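Local coordinates for transcriptional regulator (Vibrio virus VP882, PDB 7DWM), which probably binds DNA as a LuxR-type transcriptional regulator and carries the small molecule 3,5-dimethylpyrazin-2-ol in its PAS domain, at residues E56-T59 / D60-D64. Numbering follows the deposited sequence.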
loop_
_atom_site.group_PDB
_atom_site.type_symbol
_atom_site.label_atom_id
_atom_site.label_comp_id
_atom_site.label_asym_id
_atom_site.label_seq_id
_atom_site.Cartn_x
_atom_site.Cartn_y
_atom_site.Cartn_z
ATOM N N GLU A 56 1.941 -30.410 0.348
ATOM C CA GLU A 56 1.344 -29.743 -0.840
ATOM C C GLU A 56 0.191 -30.598 -1.360
ATOM O O GLU A 56 0.219 -31.811 -1.142
ATOM C CB GLU A 56 2.300 -29.670 -2.031
ATOM C CG GLU A 56 3.683 -30.252 -1.814
ATOM C CD GLU A 56 3.771 -31.635 -1.201
ATOM O OE1 GLU A 56 4.897 -32.134 -1.051
ATOM O OE2 GLU A 56 2.720 -32.144 -0.784
ATOM N N GLY A 57 -0.742 -29.972 -2.077
ATOM C CA GLY A 57 -1.931 -30.651 -2.626
ATOM C C GLY A 57 -3.098 -30.623 -1.652
ATOM O O GLY A 57 -4.183 -31.077 -2.024
ATOM N N LEU A 58 -2.878 -30.092 -0.448
ATOM C CA LEU A 58 -3.932 -29.994 0.593
ATOM C C LEU A 58 -4.681 -28.675 0.442
ATOM O O LEU A 58 -4.344 -27.901 -0.465
ATOM C CB LEU A 58 -3.283 -30.075 1.972
ATOM C CG LEU A 58 -1.772 -30.219 1.943
ATOM C CD1 LEU A 58 -1.144 -28.984 1.337
ATOM C CD2 LEU A 58 -1.242 -30.458 3.339
ATOM N N THR A 59 -5.700 -28.482 1.277
ATOM C CA THR A 59 -6.485 -27.227 1.299
ATOM C C THR A 59 -5.857 -26.272 2.312
ATOM O O THR A 59 -4.833 -26.619 2.908
ATOM C CB THR A 59 -7.932 -27.504 1.698
ATOM O OG1 THR A 59 -7.862 -28.416 2.786
ATOM C CG2 THR A 59 -8.743 -28.116 0.581
ATOM N N ASP A 60 -6.474 -25.115 2.527
ATOM C CA ASP A 60 -5.890 -24.153 3.454
ATOM C C ASP A 60 -5.956 -24.627 4.899
ATOM O O ASP A 60 -5.237 -24.089 5.749
ATOM C CB ASP A 60 -6.559 -22.792 3.293
ATOM C CG ASP A 60 -5.938 -21.977 2.179
ATOM O OD1 ASP A 60 -4.700 -21.810 2.192
ATOM O OD2 ASP A 60 -6.681 -21.503 1.294
ATOM N N ALA A 61 -6.788 -25.624 5.195
ATOM C CA ALA A 61 -6.831 -26.227 6.525
ATOM C C ALA A 61 -5.571 -27.070 6.661
ATOM O O ALA A 61 -5.576 -28.302 6.596
ATOM C CB ALA A 61 -8.083 -27.066 6.713
ATOM N N ASP A 62 -4.463 -26.374 6.859
ATOM C CA ASP A 62 -3.149 -26.994 6.846
ATOM C C ASP A 62 -2.859 -27.619 8.205
ATOM O O ASP A 62 -3.741 -27.741 9.061
ATOM C CB ASP A 62 -2.084 -25.963 6.482
ATOM C CG ASP A 62 -1.950 -25.754 4.982
ATOM O OD1 ASP A 62 -1.006 -26.329 4.407
ATOM O OD2 ASP A 62 -2.773 -25.023 4.383
ATOM N N MET A 63 -1.602 -28.019 8.389
ATOM C CA MET A 63 -1.098 -28.607 9.621
ATOM C C MET A 63 -0.507 -27.467 10.455
ATOM O O MET A 63 0.008 -26.492 9.898
ATOM C CB MET A 63 -0.004 -29.643 9.332
ATOM C CG MET A 63 -0.239 -30.721 8.270
ATOM S SD MET A 63 -0.596 -32.398 8.809
ATOM C CE MET A 63 1.049 -33.055 8.498
ATOM N N ASP A 64 -0.659 -27.554 11.775
ATOM C CA ASP A 64 0.208 -26.835 12.717
ATOM C C ASP A 64 0.129 -25.298 12.638
ATOM O O ASP A 64 1.127 -24.603 12.873
ATOM C CB ASP A 64 1.655 -27.282 12.494
ATOM C CG ASP A 64 1.932 -28.699 13.023
ATOM O OD1 ASP A 64 1.031 -29.547 12.959
ATOM O OD2 ASP A 64 3.063 -28.968 13.487
#
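Leu-58 and Thr-59 meet Asp-62 round a bend in the loop that joins helix 42-47 to helix 71-80 of the PAS fold. The contact is local. The backbone turns at Ala-61, the centre of an inverse gamma turn. Its weak bond runs from Asp-62 N to Asp-60 O, at 2.7 Å.

The van der Waals contacts are long and loose, each between a methyl and an oxygen. The side chains of Leu-58 and Asp-62 cross at about a right angle. Branch CD1 of Leu-58 approaches OD1 of Asp-62 at 4.1 Å. Both side chains also touch Phe-37 on strand 37-40, and the backbone of Leu-58 is hydrogen-bonded to that residue. Further round the bend, Thr-59 OG1 lies 4.2 Å from Ala-61 CB. The hydroxyl stands between the backbone N and carbonyl carbon of its own residue (chi1 43°), which turns it to the Ala-61 side.

Among the polar groups, CG of Asp-62 is anti to the carbonyl carbon and stands beside the backbone N (chi1 -83°). OD2 lies near Thr-59 O, and Asp-60 O is also near Asp-62 OD2. All three are acceptors, and the carboxylate's exact placement is uncertain at this resolution.

Asp-60 leaves away from 56-59, though its CB stays 3.7 Å from Thr-59 C. Its buried carboxylate lies about 3 Å from bound 3,5-dimethylpyrazin-2-ol. Both oxygens have polar partners beyond the segments; Lys-31, another pocket residue, forms a salt bridge to OD2, which would probably favour the charged acid. The side-chain contacts within the bend are thus slight and without hydrogen bonds, and the polar grip on Asp-60 comes from outside, beside the ligand.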